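Long-range contacts in sister chromatid cohesion protein (Chaetomium thermophilum, PDB 5T8V), which probably loads cohesin onto chromatin as a member of the SCC2/Nipped-B family, and is represented here by its C-terminal HEAT-repeat fragment: residues Leu100-Val104 with Trp116-Leu120; Met640-Thr645 with Lys678-Arg683; Lys1076-Phe1080 with Leu1143-Val1147; Leu1249-Val1253 with Leu1297-Arg1303. All blocks are in the same frame, centred on the assembly; numbering follows the deposited sequence.

Contact 1: residues Leu100-Val104 with Trp116-Leu120; sequences LDFSV and WLELL
Trp116 projects against Phe102 and Val104 of the irregular chain Leu100-Val104, and Leu119 forms a second projection from the same side. The indole leaves its helix with CG trans to the backbone N (chi1 180°), which carries it toward Phe102, and the rotation of the ring about its own bond turns the N-H edge to the main chain there. NE1 of Trp116 donates to O of Phe102 over 2.8 Å. The N-H aims almost straight at that oxygen (165°), which lies near the indole plane, although the donor itself sits above the carbonyl plane. Val104 rounds off one face of the ring, its CG2 lying 4.0 Å from the centroid of the six-membered ring of Trp116 in a CH-pi contact; Leu120 CD2 lies over the opposite face. In this HEAT-repeat protein the arrangement joins helix 112-117 to the loop that leads into it, while helices 149-172 and 190-213 add Ile166 and Leu196 against the indole. A phenylalanine here would probably leave the Phe102 carbonyl without its N-H partner and Val104 with a smaller face to rest on. The second projection, Leu119, is forked: CD1 approaches Phe102 CB at 4.2 Å, beside the backbone. Its other methyl, CD2, faces both methyls of Leu100, 3.8 Å from Leu100 CD1, where poor order blurs the outline.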
loop_
_atom_site.group_PDB
_atom_site.type_symbol
_atom_site.label_atom_id
_atom_site.label_comp_id
_atom_site.label_asym_id
_atom_site.label_seq_id
_atom_site.Cartn_x
_atom_site.Cartn_y
_atom_site.Cartn_z
ATOM N N LEU A 100 -23.474 -62.930 10.296
ATOM C CA LEU A 100 -24.614 -62.242 9.710
ATOM C C LEU A 100 -24.175 -60.954 9.020
ATOM O O LEU A 100 -23.250 -60.266 9.463
ATOM C CB LEU A 100 -25.648 -61.930 10.792
ATOM C CG LEU A 100 -26.867 -61.106 10.375
ATOM C CD1 LEU A 100 -27.704 -61.859 9.357
ATOM C CD2 LEU A 100 -27.695 -60.743 11.596
ATOM N N ASP A 101 -24.853 -60.635 7.920
ATOM C CA ASP A 101 -24.627 -59.404 7.167
ATOM C C ASP A 101 -25.874 -58.539 7.311
ATOM O O ASP A 101 -26.848 -58.707 6.570
ATOM C CB ASP A 101 -24.322 -59.705 5.702
ATOM C CG ASP A 101 -24.352 -58.462 4.835
ATOM O OD1 ASP A 101 -23.335 -57.739 4.792
ATOM O OD2 ASP A 101 -25.393 -58.207 4.196
ATOM N N PHE A 102 -25.841 -57.618 8.273
ATOM C CA PHE A 102 -26.958 -56.722 8.543
ATOM C C PHE A 102 -26.796 -55.369 7.859
ATOM O O PHE A 102 -27.442 -54.395 8.263
ATOM C CB PHE A 102 -27.131 -56.534 10.052
ATOM C CG PHE A 102 -25.857 -56.194 10.775
ATOM C CD1 PHE A 102 -25.345 -54.907 10.748
ATOM C CD2 PHE A 102 -25.176 -57.164 11.489
ATOM C CE1 PHE A 102 -24.176 -54.598 11.416
ATOM C CE2 PHE A 102 -24.009 -56.862 12.160
ATOM C CZ PHE A 102 -23.508 -55.577 12.122
ATOM N N SER A 103 -25.957 -55.292 6.830
ATOM C CA SER A 103 -25.712 -54.026 6.158
ATOM C C SER A 103 -26.897 -53.634 5.282
ATOM O O SER A 103 -27.634 -54.482 4.770
ATOM C CB SER A 103 -24.444 -54.111 5.309
ATOM O OG SER A 103 -24.542 -55.145 4.345
ATOM N N VAL A 104 -27.077 -52.332 5.122
ATOM C CA VAL A 104 -28.091 -51.775 4.235
ATOM C C VAL A 104 -27.452 -51.496 2.884
ATOM O O VAL A 104 -26.296 -51.061 2.806
ATOM C CB VAL A 104 -28.703 -50.498 4.841
ATOM C CG1 VAL A 104 -29.511 -49.722 3.801
ATOM C CG2 VAL A 104 -29.582 -50.848 6.028
ATOM N N TRP A 116 -35.009 -56.983 6.348
ATOM C CA TRP A 116 -33.919 -56.473 7.172
ATOM C C TRP A 116 -34.383 -56.212 8.601
ATOM O O TRP A 116 -33.637 -56.455 9.556
ATOM C CB TRP A 116 -33.358 -55.197 6.544
ATOM C CG TRP A 116 -32.227 -54.572 7.305
ATOM C CD1 TRP A 116 -30.939 -55.013 7.363
ATOM C CD2 TRP A 116 -32.283 -53.384 8.102
ATOM N NE1 TRP A 116 -30.189 -54.177 8.153
ATOM C CE2 TRP A 116 -30.991 -53.168 8.618
ATOM C CE3 TRP A 116 -33.299 -52.482 8.432
ATOM C CZ2 TRP A 116 -30.689 -52.090 9.447
ATOM C CZ3 TRP A 116 -32.996 -51.413 9.253
ATOM C CH2 TRP A 116 -31.704 -51.225 9.751
ATOM N N LEU A 117 -35.616 -55.729 8.764
ATOM C CA LEU A 117 -36.135 -55.375 10.081
ATOM C C LEU A 117 -36.299 -56.582 10.993
ATOM O O LEU A 117 -36.454 -56.406 12.206
ATOM C CB LEU A 117 -37.477 -54.658 9.936
ATOM C CG LEU A 117 -37.402 -53.184 9.543
ATOM C CD1 LEU A 117 -38.659 -52.750 8.819
ATOM C CD2 LEU A 117 -37.187 -52.333 10.775
ATOM N N GLU A 118 -36.281 -57.796 10.446
ATOM C CA GLU A 118 -36.418 -58.988 11.271
ATOM C C GLU A 118 -35.123 -59.360 11.981
ATOM O O GLU A 118 -35.159 -60.162 12.920
ATOM C CB GLU A 118 -36.902 -60.157 10.412
ATOM C CG GLU A 118 -38.208 -59.865 9.687
ATOM C CD GLU A 118 -38.793 -61.087 9.008
ATOM O OE1 GLU A 118 -39.704 -60.921 8.171
ATOM O OE2 GLU A 118 -38.340 -62.213 9.310
ATOM N N LEU A 119 -33.990 -58.794 11.561
ATOM C CA LEU A 119 -32.717 -59.038 12.223
ATOM C C LEU A 119 -32.559 -58.228 13.502
ATOM O O LEU A 119 -31.722 -58.580 14.341
ATOM C CB LEU A 119 -31.561 -58.699 11.281
ATOM C CG LEU A 119 -31.577 -59.344 9.896
ATOM C CD1 LEU A 119 -30.581 -58.646 8.977
ATOM C CD2 LEU A 119 -31.272 -60.827 9.994
ATOM N N LEU A 120 -33.338 -57.162 13.670
ATOM C CA LEU A 120 -33.070 -56.220 14.753
ATOM C C LEU A 120 -33.101 -56.857 16.136
ATOM O O LEU A 120 -32.284 -56.454 16.981
ATOM C CB LEU A 120 -34.062 -55.051 14.680
ATOM C CG LEU A 120 -34.023 -54.183 13.419
ATOM C CD1 LEU A 120 -34.900 -52.958 13.618
ATOM C CD2 LEU A 120 -32.604 -53.765 13.047
#

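Contact 2: residues Met640-Thr645 with Lys678-Arg683; sequences MEADPT and KCISLR
Pro644 and Leu682 bring the two backbones closest, with 6.5 Å between their CA atoms. Both segments are helix ends: helix 628-642 gives way at Asp643 to a short 3-10 turn at Pro644-Thr645, and helix 666-682 stops as Arg683 leaves helical geometry. The two helices are second neighbours along the chain, stacked side by side as in a helical-repeat solenoid. Leu682 forks across the groove, CD1 against Met640 CB at 3.8 Å and CD2 reaching Pro644 CG at 4.1 Å. Met640, its chain bent at chi3 (56°), turns its CE methyl against Cys679 SG and the CG of Lys678, and Leu647 from the intervening loop touches Met640, Cys679 and Leu682. Glu641 and Lys678 cross nearly at right angles toward the solvent side, where OE2 of Glu641 forms a salt bridge with NZ of Lys678 at 3.4 Å. At the other end the Arg683 guanidinium lays a face over the Pro644 carbonyl, with NH2 of Arg683 3.6 Å from Pro644 CB, while its NH1 is salt-bridged to Asp648. A leucine in place of Arg683 would probably leave Asp648 without that charged mate and take away the flat group lying over the Pro644 carbonyl. No hydrogen bond crosses between the segments, so the contact relies on an apolar centre flanked by charge: Glu641 with Lys678 at one end, Arg683 with Asp648 at the other.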
loop_
_atom_site.group_PDB
_atom_site.type_symbol
_atom_site.label_atom_id
_atom_site.label_comp_id
_atom_site.label_asym_id
_atom_site.label_seq_id
_atom_site.Cartn_x
_atom_site.Cartn_y
_atom_site.Cartn_z
ATOM N N MET A 640 -7.188 -1.785 10.689
ATOM C CA MET A 640 -7.626 -0.431 11.017
ATOM C C MET A 640 -9.097 -0.410 11.423
ATOM O O MET A 640 -9.461 0.164 12.455
ATOM C CB MET A 640 -7.388 0.495 9.826
ATOM C CG MET A 640 -5.926 0.833 9.581
ATOM S SD MET A 640 -5.645 1.583 7.963
ATOM C CE MET A 640 -6.763 2.979 8.027
ATOM N N GLU A 641 -9.960 -1.029 10.613
ATOM C CA GLU A 641 -11.389 -1.008 10.908
ATOM C C GLU A 641 -11.698 -1.741 12.206
ATOM O O GLU A 641 -12.608 -1.351 12.947
ATOM C CB GLU A 641 -12.172 -1.630 9.753
ATOM C CG GLU A 641 -11.956 -0.947 8.416
ATOM C CD GLU A 641 -12.705 -1.627 7.288
ATOM O OE1 GLU A 641 -13.911 -1.909 7.457
ATOM O OE2 GLU A 641 -12.086 -1.885 6.235
ATOM N N ALA A 642 -10.956 -2.809 12.498
ATOM C CA ALA A 642 -11.247 -3.609 13.682
ATOM C C ALA A 642 -10.920 -2.862 14.969
ATOM O O ALA A 642 -11.577 -3.080 15.993
ATOM C CB ALA A 642 -10.473 -4.924 13.621
ATOM N N ASP A 643 -9.920 -1.983 14.942
ATOM C CA ASP A 643 -9.496 -1.246 16.134
ATOM C C ASP A 643 -8.878 0.074 15.695
ATOM O O ASP A 643 -7.651 0.226 15.651
ATOM C CB ASP A 643 -8.509 -2.066 16.965
ATOM C CG ASP A 643 -8.099 -1.366 18.248
ATOM O OD1 ASP A 643 -8.874 -0.519 18.744
ATOM O OD2 ASP A 643 -6.999 -1.668 18.763
ATOM N N PRO A 644 -9.711 1.065 15.358
ATOM C CA PRO A 644 -9.173 2.342 14.856
ATOM C C PRO A 644 -8.276 3.071 15.842
ATOM O O PRO A 644 -7.565 3.999 15.433
ATOM C CB PRO A 644 -10.435 3.158 14.549
ATOM C CG PRO A 644 -11.515 2.143 14.366
ATOM C CD PRO A 644 -11.182 1.029 15.304
ATOM N N THR A 645 -8.273 2.686 17.120
ATOM C CA THR A 645 -7.453 3.391 18.099
ATOM C C THR A 645 -5.968 3.309 17.774
ATOM O O THR A 645 -5.188 4.106 18.306
ATOM C CB THR A 645 -7.701 2.836 19.503
ATOM O OG1 THR A 645 -7.248 1.480 19.573
ATOM C CG2 THR A 645 -9.183 2.892 19.856
ATOM N N LYS A 678 -8.650 5.720 3.889
ATOM C CA LYS A 678 -9.267 4.953 4.967
ATOM C C LYS A 678 -8.942 5.559 6.328
ATOM O O LYS A 678 -9.825 5.689 7.187
ATOM C CB LYS A 678 -8.813 3.494 4.903
ATOM C CG LYS A 678 -9.585 2.557 5.826
ATOM C CD LYS A 678 -11.071 2.552 5.499
ATOM C CE LYS A 678 -11.635 1.144 5.481
ATOM N NZ LYS A 678 -13.082 1.130 5.123
ATOM N N CYS A 679 -7.681 5.939 6.543
ATOM C CA CYS A 679 -7.314 6.621 7.779
ATOM C C CYS A 679 -8.190 7.845 8.000
ATOM O O CYS A 679 -8.806 8.001 9.062
ATOM C CB CYS A 679 -5.838 7.020 7.737
ATOM S SG CYS A 679 -4.685 5.628 7.694
ATOM N N ILE A 680 -8.262 8.726 6.999
ATOM C CA ILE A 680 -9.082 9.930 7.118
ATOM C C ILE A 680 -10.524 9.560 7.437
ATOM O O ILE A 680 -11.217 10.271 8.174
ATOM C CB ILE A 680 -8.985 10.763 5.826
ATOM C CG1 ILE A 680 -7.548 11.240 5.608
ATOM C CG2 ILE A 680 -9.930 11.961 5.883
ATOM C CD1 ILE A 680 -7.283 11.751 4.207
ATOM N N SER A 681 -10.999 8.442 6.887
ATOM C CA SER A 681 -12.373 8.021 7.126
ATOM C C SER A 681 -12.584 7.613 8.579
ATOM O O SER A 681 -13.615 7.940 9.177
ATOM C CB SER A 681 -12.731 6.869 6.191
ATOM O OG SER A 681 -14.027 6.371 6.470
ATOM N N LEU A 682 -11.620 6.901 9.165
ATOM C CA LEU A 682 -11.798 6.399 10.522
ATOM C C LEU A 682 -11.500 7.455 11.579
ATOM O O LEU A 682 -12.108 7.433 12.655
ATOM C CB LEU A 682 -10.915 5.172 10.739
ATOM C CG LEU A 682 -11.378 3.929 9.979
ATOM C CD1 LEU A 682 -10.281 2.885 9.953
ATOM C CD2 LEU A 682 -12.645 3.361 10.603
ATOM N N ARG A 683 -10.578 8.378 11.304
ATOM C CA ARG A 683 -10.253 9.456 12.237
ATOM C C ARG A 683 -10.091 10.750 11.452
ATOM O O ARG A 683 -8.986 11.096 11.012
ATOM C CB ARG A 683 -8.998 9.127 13.048
ATOM C CG ARG A 683 -9.181 7.954 14.014
ATOM C CD ARG A 683 -10.172 8.288 15.134
ATOM N NE ARG A 683 -10.777 7.101 15.736
ATOM C CZ ARG A 683 -10.340 6.500 16.836
ATOM N NH1 ARG A 683 -9.274 6.958 17.481
ATOM N NH2 ARG A 683 -10.972 5.431 17.300
#

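Contact 3: residues Lys1076-Phe1080 with Leu1143-Val1147; sequences KEFLF and LAVEV
Lys1076 and Glu1146 meet with CG of each trans to its own backbone N, chi1 being -178° in the lysine and -165° in the glutamate, and the lysine's bend at chi3 completes the approach. The glutamate stays extended, and the two chains cross at a slant. Their charges do not quite meet: NZ of Lys1076 lies 4.1 Å from OE2 of Glu1146, too long for a salt bridge, so any attraction is probably modest. The aliphatic part of the lysine does the touching instead. Its CD rests 3.5 Å from Leu1143 CD1, and lower down its CB meets Val1147 CG2 at 3.9 Å. Helices 1065-1086 and 1139-1154 run alongside one another in the helical-repeat stack, their local axes 10.6 Å apart and inclined by 27°, with helix 1115-1133 between them in sequence. Deeper in the groove Leu1079 crosses Val1147 at about a right angle, CD1 against CG1 at 3.7 Å, and continues onto Ser1150 and Ile1151 a turn farther along. Phe1080 comes in beside Glu1146: the ring edge is presented to the main chain, CE1 of Phe1080 being 3.7 Å from O of Glu1146, while CZ of Phe1080 lies 3.9 Å from CG of Glu1146. One face of that ring is covered by CG of Lys1076, from its own helix, and Leu1143 reaches back to Thr1069, Leu1072 and Arg1073.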
loop_
_atom_site.group_PDB
_atom_site.type_symbol
_atom_site.label_atom_id
_atom_site.label_comp_id
_atom_site.label_asym_id
_atom_site.label_seq_id
_atom_site.Cartn_x
_atom_site.Cartn_y
_atom_site.Cartn_z
ATOM N N LYS A 1076 12.406 39.576 -28.627
ATOM C CA LYS A 1076 11.549 38.518 -28.106
ATOM C C LYS A 1076 10.079 38.881 -28.262
ATOM O O LYS A 1076 9.271 38.057 -28.705
ATOM C CB LYS A 1076 11.885 38.246 -26.638
ATOM C CG LYS A 1076 11.078 37.116 -26.010
ATOM C CD LYS A 1076 11.475 36.903 -24.561
ATOM C CE LYS A 1076 10.338 37.235 -23.609
ATOM N NZ LYS A 1076 10.811 37.404 -22.204
ATOM N N GLU A 1077 9.710 40.111 -27.895
ATOM C CA GLU A 1077 8.330 40.548 -28.087
ATOM C C GLU A 1077 7.949 40.510 -29.561
ATOM O O GLU A 1077 6.899 39.968 -29.933
ATOM C CB GLU A 1077 8.141 41.954 -27.517
ATOM C CG GLU A 1077 8.367 42.047 -26.019
ATOM C CD GLU A 1077 7.460 41.118 -25.240
ATOM O OE1 GLU A 1077 6.265 41.027 -25.593
ATOM O OE2 GLU A 1077 7.944 40.470 -24.288
ATOM N N PHE A 1078 8.802 41.074 -30.418
ATOM C CA PHE A 1078 8.517 41.095 -31.848
ATOM C C PHE A 1078 8.265 39.690 -32.384
ATOM O O PHE A 1078 7.232 39.427 -33.010
ATOM C CB PHE A 1078 9.676 41.759 -32.594
ATOM C CG PHE A 1078 9.620 41.585 -34.086
ATOM C CD1 PHE A 1078 8.470 41.894 -34.791
ATOM C CD2 PHE A 1078 10.725 41.126 -34.783
ATOM C CE1 PHE A 1078 8.419 41.737 -36.164
ATOM C CE2 PHE A 1078 10.681 40.969 -36.156
ATOM C CZ PHE A 1078 9.528 41.275 -36.847
ATOM N N LEU A 1079 9.199 38.769 -32.139
ATOM C CA LEU A 1079 9.072 37.423 -32.693
ATOM C C LEU A 1079 7.885 36.678 -32.088
ATOM O O LEU A 1079 7.157 35.975 -32.801
ATOM C CB LEU A 1079 10.371 36.653 -32.468
ATOM C CG LEU A 1079 11.560 37.219 -33.247
ATOM C CD1 LEU A 1079 12.877 36.766 -32.646
ATOM C CD2 LEU A 1079 11.472 36.813 -34.710
ATOM N N PHE A 1080 7.671 36.819 -30.779
ATOM C CA PHE A 1080 6.542 36.152 -30.139
ATOM C C PHE A 1080 5.221 36.603 -30.750
ATOM O O PHE A 1080 4.378 35.776 -31.119
ATOM C CB PHE A 1080 6.567 36.417 -28.634
ATOM C CG PHE A 1080 7.406 35.439 -27.864
ATOM C CD1 PHE A 1080 8.654 35.058 -28.330
ATOM C CD2 PHE A 1080 6.948 34.903 -26.672
ATOM C CE1 PHE A 1080 9.427 34.156 -27.624
ATOM C CE2 PHE A 1080 7.718 34.003 -25.960
ATOM C CZ PHE A 1080 8.959 33.629 -26.438
ATOM N N LEU A 1143 17.177 33.952 -21.825
ATOM C CA LEU A 1143 16.497 34.896 -22.703
ATOM C C LEU A 1143 16.960 34.715 -24.141
ATOM O O LEU A 1143 16.142 34.660 -25.071
ATOM C CB LEU A 1143 16.750 36.328 -22.226
ATOM C CG LEU A 1143 16.102 37.451 -23.039
ATOM C CD1 LEU A 1143 14.589 37.336 -23.024
ATOM C CD2 LEU A 1143 16.536 38.808 -22.508
ATOM N N ALA A 1144 18.276 34.600 -24.343
ATOM C CA ALA A 1144 18.793 34.395 -25.693
ATOM C C ALA A 1144 18.183 33.151 -26.335
ATOM O O ALA A 1144 17.613 33.216 -27.431
ATOM C CB ALA A 1144 20.318 34.294 -25.661
ATOM N N VAL A 1145 18.295 32.000 -25.665
ATOM C CA VAL A 1145 17.718 30.774 -26.207
ATOM C C VAL A 1145 16.211 30.891 -26.335
ATOM O O VAL A 1145 15.603 30.185 -27.146
ATOM C CB VAL A 1145 18.089 29.551 -25.338
ATOM C CG1 VAL A 1145 17.570 29.720 -23.940
ATOM C CG2 VAL A 1145 17.547 28.264 -25.949
ATOM N N GLU A 1146 15.581 31.754 -25.539
ATOM C CA GLU A 1146 14.147 31.970 -25.684
ATOM C C GLU A 1146 13.839 32.717 -26.972
ATOM O O GLU A 1146 12.748 32.560 -27.534
ATOM C CB GLU A 1146 13.606 32.730 -24.475
ATOM C CG GLU A 1146 12.095 32.699 -24.343
ATOM C CD GLU A 1146 11.619 33.286 -23.029
ATOM O OE1 GLU A 1146 12.475 33.652 -22.198
ATOM O OE2 GLU A 1146 10.390 33.383 -22.829
ATOM N N VAL A 1147 14.783 33.528 -27.453
ATOM C CA VAL A 1147 14.639 34.140 -28.771
ATOM C C VAL A 1147 14.923 33.125 -29.872
ATOM O O VAL A 1147 14.185 33.043 -30.861
ATOM C CB VAL A 1147 15.556 35.372 -28.879
ATOM C CG1 VAL A 1147 15.630 35.881 -30.319
ATOM C CG2 VAL A 1147 15.060 36.475 -27.958
#

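Contact 4: residues Leu1249-Val1253 with Leu1297-Arg1303; sequences LEKLV and LVAAMER
Val1253 and Met1301 lie where helices 1243-1254 and 1291-1319 run nearly parallel, the local axes 9.2 Å apart and crossing at -19°. The pairing illustrates knobs-into-holes packing within the helical-repeat array of this protein: Val1253 is the knob, and Leu1297, Ala1300, Met1301 and Leu1304 of the other helix outline the hole. The valine holds CG1 trans to its backbone N (chi1 179°), which turns CG2 to Leu1297 and Met1301 and CG1 to Ala1300. CG2 of Val1253 meets CD1 of Leu1297 at 3.4 Å and CG of Met1301 at 3.8 Å. CG1 of Val1253 lies 4.1 Å from CB of Ala1300 and also close to its carbonyl oxygen. The small alanine probably helps the two helices come this near. One turn earlier on the first helix, Leu1249 lays its CB 4.1 Å from the same Leu1297 CD1, so a single leucine methyl is shared by two residues of the facing helix. Leu1283 of helix 1271-1284 packs against both Leu1297 and Met1301, and Tyr1288 lies against Leu1249 and Leu1297. Met1301 also reaches Ile1377 and Leu1384 of helix 1364-1387, to which neighbouring Glu1302 is tied by a salt bridge with Arg1381. Along the more exposed margin Glu1250 passes its CG over Ala1300 CB, and its OE2 stops 4.5 Å from NH2 of Arg1303, too far for a salt bridge between these opposite charges.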
loop_
_atom_site.group_PDB
_atom_site.type_symbol
_atom_site.label_atom_id
_atom_site.label_comp_id
_atom_site.label_asym_id
_atom_site.label_seq_id
_atom_site.Cartn_x
_atom_site.Cartn_y
_atom_site.Cartn_z
ATOM N N LEU A 1249 25.654 5.080 -31.926
ATOM C CA LEU A 1249 26.553 4.421 -30.985
ATOM C C LEU A 1249 27.886 4.107 -31.649
ATOM O O LEU A 1249 28.951 4.478 -31.142
ATOM C CB LEU A 1249 25.904 3.143 -30.446
ATOM C CG LEU A 1249 24.623 3.316 -29.629
ATOM C CD1 LEU A 1249 24.059 1.957 -29.243
ATOM C CD2 LEU A 1249 24.877 4.162 -28.388
ATOM N N GLU A 1250 27.846 3.441 -32.804
ATOM C CA GLU A 1250 29.084 3.133 -33.506
ATOM C C GLU A 1250 29.891 4.398 -33.759
ATOM O O GLU A 1250 31.105 4.427 -33.517
ATOM C CB GLU A 1250 28.778 2.408 -34.816
ATOM C CG GLU A 1250 28.209 1.014 -34.613
ATOM C CD GLU A 1250 28.008 0.267 -35.915
ATOM O OE1 GLU A 1250 27.948 0.923 -36.977
ATOM O OE2 GLU A 1250 27.914 -0.978 -35.877
ATOM N N LYS A 1251 29.232 5.468 -34.212
ATOM C CA LYS A 1251 29.948 6.717 -34.445
ATOM C C LYS A 1251 30.638 7.191 -33.173
ATOM O O LYS A 1251 31.798 7.621 -33.212
ATOM C CB LYS A 1251 28.991 7.785 -34.979
ATOM C CG LYS A 1251 29.654 9.128 -35.304
ATOM C CD LYS A 1251 30.920 8.983 -36.153
ATOM C CE LYS A 1251 30.662 8.261 -37.474
ATOM N NZ LYS A 1251 29.769 9.033 -38.386
ATOM N N LEU A 1252 29.949 7.104 -32.030
ATOM C CA LEU A 1252 30.598 7.407 -30.759
ATOM C C LEU A 1252 31.906 6.642 -30.637
ATOM O O LEU A 1252 32.967 7.231 -30.401
ATOM C CB LEU A 1252 29.669 7.067 -29.591
ATOM C CG LEU A 1252 28.622 8.107 -29.204
ATOM C CD1 LEU A 1252 27.556 7.475 -28.322
ATOM C CD2 LEU A 1252 29.287 9.266 -28.487
ATOM N N VAL A 1253 31.850 5.320 -30.823
ATOM C CA VAL A 1253 33.063 4.510 -30.764
ATOM C C VAL A 1253 34.093 5.034 -31.754
ATOM O O VAL A 1253 35.281 5.155 -31.432
ATOM C CB VAL A 1253 32.728 3.028 -31.023
ATOM C CG1 VAL A 1253 33.993 2.176 -30.998
ATOM C CG2 VAL A 1253 31.726 2.520 -29.995
ATOM N N LEU A 1297 27.411 -2.445 -30.400
ATOM C CA LEU A 1297 28.263 -1.465 -29.735
ATOM C C LEU A 1297 29.525 -2.123 -29.192
ATOM O O LEU A 1297 30.643 -1.709 -29.514
ATOM C CB LEU A 1297 27.482 -0.777 -28.612
ATOM C CG LEU A 1297 28.283 0.144 -27.685
ATOM C CD1 LEU A 1297 28.980 1.241 -28.473
ATOM C CD2 LEU A 1297 27.376 0.742 -26.620
ATOM N N VAL A 1298 29.365 -3.160 -28.364
ATOM C CA VAL A 1298 30.527 -3.859 -27.826
ATOM C C VAL A 1298 31.317 -4.516 -28.947
ATOM O O VAL A 1298 32.530 -4.724 -28.825
ATOM C CB VAL A 1298 30.099 -4.887 -26.757
ATOM C CG1 VAL A 1298 29.327 -4.203 -25.635
ATOM C CG2 VAL A 1298 29.275 -6.007 -27.377
ATOM N N ALA A 1299 30.649 -4.859 -30.051
ATOM C CA ALA A 1299 31.365 -5.363 -31.216
ATOM C C ALA A 1299 32.273 -4.288 -31.798
ATOM O O ALA A 1299 33.422 -4.563 -32.164
ATOM C CB ALA A 1299 30.373 -5.858 -32.268
ATOM N N ALA A 1300 31.778 -3.052 -31.881
ATOM C CA ALA A 1300 32.595 -1.961 -32.399
ATOM C C ALA A 1300 33.723 -1.610 -31.437
ATOM O O ALA A 1300 34.823 -1.247 -31.870
ATOM C CB ALA A 1300 31.723 -0.737 -32.670
ATOM N N MET A 1301 33.470 -1.710 -30.130
ATOM C CA MET A 1301 34.512 -1.418 -29.152
ATOM C C MET A 1301 35.607 -2.477 -29.185
ATOM O O MET A 1301 36.799 -2.149 -29.161
ATOM C CB MET A 1301 33.904 -1.312 -27.753
ATOM C CG MET A 1301 32.945 -0.140 -27.585
ATOM S SD MET A 1301 32.460 0.157 -25.870
ATOM C CE MET A 1301 31.503 -1.311 -25.515
ATOM N N GLU A 1302 35.225 -3.755 -29.245
ATOM C CA GLU A 1302 36.215 -4.816 -29.398
ATOM C C GLU A 1302 36.988 -4.659 -30.702
ATOM O O GLU A 1302 38.205 -4.874 -30.742
ATOM C CB GLU A 1302 35.532 -6.183 -29.343
ATOM C CG GLU A 1302 34.914 -6.521 -27.995
ATOM C CD GLU A 1302 34.089 -7.794 -28.037
ATOM O OE1 GLU A 1302 33.992 -8.406 -29.122
ATOM O OE2 GLU A 1302 33.537 -8.182 -26.986
ATOM N N ARG A 1303 36.296 -4.288 -31.781
ATOM C CA ARG A 1303 36.963 -4.104 -33.066
ATOM C C ARG A 1303 37.998 -2.988 -32.988
ATOM O O ARG A 1303 39.146 -3.153 -33.418
ATOM C CB ARG A 1303 35.920 -3.816 -34.150
ATOM C CG ARG A 1303 36.481 -3.737 -35.562
ATOM C CD ARG A 1303 35.385 -3.865 -36.617
ATOM N NE ARG A 1303 34.311 -2.887 -36.430
ATOM C CZ ARG A 1303 33.132 -3.140 -35.863
ATOM N NH1 ARG A 1303 32.836 -4.354 -35.413
ATOM N NH2 ARG A 1303 32.236 -2.169 -35.750
#

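In the fold
The four contacts follow one another in series along an elongated, mostly helical chain, and none touches another. Contact 1, near the N-terminal end of the fragment, differs in kind: it joins a loop to the helix that follows it, whereas contacts 2, 3 and 4 each join helices that are second neighbours in sequence. Contact 2 lies nearest the middle, about 15 Å from the centre of the chain. Contacts 1 and 3 fall on opposite sides of that centre, with centres about 109 Å apart. The closest pair is contacts 3 and 4, whose nearest atoms are still about 22 Å apart. No ligand or catalytic site is known to link them; each is local packing within its own part of the helical chain.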